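Local coordinates for protein phosphatidylglycerophosphatase B (Bacillus subtilis, PDB 6FMX) that removes the terminal phosphate from phosphatidylglycerophosphate to give phosphatidylglycerol in the cell membrane, and also dephosphorylates undecaprenyl pyrophosphate, at residues Y148-I151 with A152-V156. Residues are numbered along the deposited sequence; the frame is centred on the assembly and turned at random.
Sequences YPVI and AYFLV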
ATOM      1  N   TYR A 148       4.674   3.128   3.516  1.00 27.38           N
ATOM      2  CA  TYR A 148       4.519   4.115   4.585  1.00 27.78           C
ATOM      3  C   TYR A 148       4.761   3.511   5.971  1.00 28.75           C
ATOM      4  O   TYR A 148       5.430   4.155   6.791  1.00 25.29           O
ATOM      5  CB  TYR A 148       3.156   4.821   4.491  1.00 27.27           C
ATOM      6  CG  TYR A 148       3.136   5.816   3.352  1.00 28.25           C
ATOM      7  CD1 TYR A 148       3.896   6.979   3.411  1.00 28.12           C
ATOM      8  CD2 TYR A 148       2.420   5.563   2.202  1.00 28.16           C
ATOM      9  CE1 TYR A 148       3.910   7.876   2.360  1.00 28.90           C
ATOM     10  CE2 TYR A 148       2.430   6.450   1.143  1.00 28.85           C
ATOM     11  CZ  TYR A 148       3.173   7.600   1.229  1.00 27.87           C
ATOM     12  OH  TYR A 148       3.175   8.476   0.172  1.00 28.69           O
ATOM     13  N   PRO A 149       4.262   2.309   6.295  1.00 27.78           N
ATOM     14  CA  PRO A 149       4.688   1.689   7.565  1.00 28.65           C
ATOM     15  C   PRO A 149       6.180   1.408   7.634  1.00 28.41           C
ATOM     16  O   PRO A 149       6.775   1.518   8.719  1.00 27.45           O
ATOM     17  CB  PRO A 149       3.864   0.398   7.623  1.00 28.83           C
ATOM     18  CG  PRO A 149       2.675   0.674   6.771  1.00 30.82           C
ATOM     19  CD  PRO A 149       3.161   1.552   5.659  1.00 25.13           C
ATOM     20  N   VAL A 150       6.806   1.051   6.509  1.00 27.71           N
ATOM     21  CA  VAL A 150       8.250   0.828   6.494  1.00 26.96           C
ATOM     22  C   VAL A 150       8.988   2.128   6.786  1.00 29.93           C
ATOM     23  O   VAL A 150       9.923   2.164   7.595  1.00 26.21           O
ATOM     24  CB  VAL A 150       8.684   0.225   5.148  1.00 28.85           C
ATOM     25  CG1 VAL A 150      10.175   0.381   4.947  1.00 29.57           C
ATOM     26  CG2 VAL A 150       8.309  -1.237   5.088  1.00 28.20           C
ATOM     27  N   ILE A 151       8.592   3.211   6.112  1.00 28.94           N
ATOM     28  CA  ILE A 151       9.191   4.516   6.388  1.00 26.31           C
ATOM     29  C   ILE A 151       9.039   4.861   7.861  1.00 27.89           C
ATOM     30  O   ILE A 151       9.992   5.297   8.519  1.00 26.93           O
ATOM     31  CB  ILE A 151       8.563   5.595   5.488  1.00 25.56           C
ATOM     32  CG1 ILE A 151       9.079   5.470   4.055  1.00 26.21           C
ATOM     33  CG2 ILE A 151       8.831   6.993   6.064  1.00 28.62           C
ATOM     34  CD1 ILE A 151       8.316   6.354   3.045  1.00 31.55           C
ATOM     35  N   ALA A 152       7.832   4.666   8.399  1.00 26.21           N
ATOM     36  CA  ALA A 152       7.595   4.914   9.817  1.00 26.81           C
ATOM     37  C   ALA A 152       8.555   4.114  10.686  1.00 28.96           C
ATOM     38  O   ALA A 152       9.113   4.643  11.654  1.00 28.78           O
ATOM     39  CB  ALA A 152       6.149   4.571  10.175  1.00 27.11           C
ATOM     40  N   TYR A 153       8.755   2.835  10.355  1.00 27.74           N
ATOM     41  CA  TYR A 153       9.636   2.001  11.166  1.00 28.06           C
ATOM     42  C   TYR A 153      11.056   2.548  11.169  1.00 28.50           C
ATOM     43  O   TYR A 153      11.675   2.679  12.233  1.00 28.91           O
ATOM     44  CB  TYR A 153       9.624   0.554  10.662  1.00 24.80           C
ATOM     45  CG  TYR A 153      10.716  -0.281  11.305  1.00 26.02           C
ATOM     46  CD1 TYR A 153      10.582  -0.726  12.608  1.00 30.28           C
ATOM     47  CD2 TYR A 153      11.872  -0.620  10.611  1.00 24.71           C
ATOM     48  CE1 TYR A 153      11.577  -1.486  13.221  1.00 31.05           C
ATOM     49  CE2 TYR A 153      12.872  -1.376  11.209  1.00 28.15           C
ATOM     50  CZ  TYR A 153      12.714  -1.800  12.514  1.00 29.29           C
ATOM     51  OH  TYR A 153      13.696  -2.544  13.112  1.00 31.83           O
ATOM     52  N   PHE A 154      11.587   2.882   9.992  1.00 25.51           N
ATOM     53  CA  PHE A 154      12.970   3.332   9.924  1.00 28.69           C
ATOM     54  C   PHE A 154      13.149   4.757  10.436  1.00 30.72           C
ATOM     55  O   PHE A 154      14.203   5.075  10.996  1.00 30.13           O
ATOM     56  CB  PHE A 154      13.487   3.195   8.495  1.00 29.82           C
ATOM     57  CG  PHE A 154      13.844   1.779   8.125  1.00 31.03           C
ATOM     58  CD1 PHE A 154      14.912   1.147   8.734  1.00 28.92           C
ATOM     59  CD2 PHE A 154      13.101   1.080   7.180  1.00 28.94           C
ATOM     60  CE1 PHE A 154      15.243  -0.160   8.410  1.00 30.60           C
ATOM     61  CE2 PHE A 154      13.424  -0.235   6.843  1.00 30.46           C
ATOM     62  CZ  PHE A 154      14.497  -0.858   7.455  1.00 31.94           C
ATOM     63  N   LEU A 155      12.140   5.619  10.286  1.00 31.34           N
ATOM     64  CA  LEU A 155      12.234   6.947  10.891  1.00 30.28           C
ATOM     65  C   LEU A 155      12.290   6.855  12.410  1.00 32.65           C
ATOM     66  O   LEU A 155      13.129   7.501  13.046  1.00 35.51           O
ATOM     67  CB  LEU A 155      11.063   7.828  10.456  1.00 29.53           C
ATOM     68  CG  LEU A 155      11.035   8.295   8.994  1.00 31.85           C
ATOM     69  CD1 LEU A 155       9.836   9.212   8.768  1.00 27.91           C
ATOM     70  CD2 LEU A 155      12.351   8.964   8.571  1.00 30.30           C
ATOM     71  N   VAL A 156      11.397   6.063  13.010  1.00 32.11           N
ATOM     72  CA  VAL A 156      11.415   5.880  14.457  1.00 31.57           C
ATOM     73  C   VAL A 156      12.707   5.192  14.893  1.00 33.76           C
ATOM     74  O   VAL A 156      13.231   5.469  15.978  1.00 35.37           O
ATOM     75  CB  VAL A 156      10.157   5.102  14.904  1.00 33.98           C
ATOM     76  CG1 VAL A 156      10.317   4.528  16.306  1.00 38.33           C
ATOM     77  CG2 VAL A 156       8.923   6.004  14.843  1.00 32.58           C
TER
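Four successive i to i+4 hydrogen bonds, Ala152 N to Tyr148 O, Tyr153 N to Pro149 O, Phe154 N to Val150 O and Leu155 N to Ile151 O, carry an alpha-helix from one turn into the next; the last is 2.8 Å from N to O with an N-H...O angle of 163°. Proline is tolerated here because its C=O can still accept from Tyr153 N; the price is the missing N-H to the turn before, where the helix kinks. Val150 and Phe154 point the same way, one turn apart. With CG1 of Val150 anti to the backbone N (chi1 163°), that methyl lies in the plane of the Phe154 ring, at its edge, 3.7 Å from CD2. Short, branched valine thus brings a methyl to the rim without covering a face, and the flat phenylalanine ring can also take CD2 of Tyr153 over the centre of one face, 3.8 Å above the plane. This is the membrane-spanning helix 139-158 of the PAP2 fold, whose first turn bears His140, the probable proton donor. Buried Val150 and Phe154 face helix 96-118 and buried Ile151 faces helix 74-92, whereas partly exposed Leu155 lies near a bound monoolein and the small size of Ala152 is consistent with the close approach of Val169 and Tyr170 of helix 166-186. Branching at CB lets Ile151 swing its CG2 methyl toward the C-terminal turn, where it meets CD1 of Leu155 at 3.6 Å. CB of Ala152 lies 3.4 Å from Pro149 O. Tyrosine suits both remaining positions by pairing an apolar ring with a polar end: the hydroxyl of Tyr148 is hydrogen-bonded to the carbonyl of Leu71, while that of Tyr153 is held by Asp213 and Lys217.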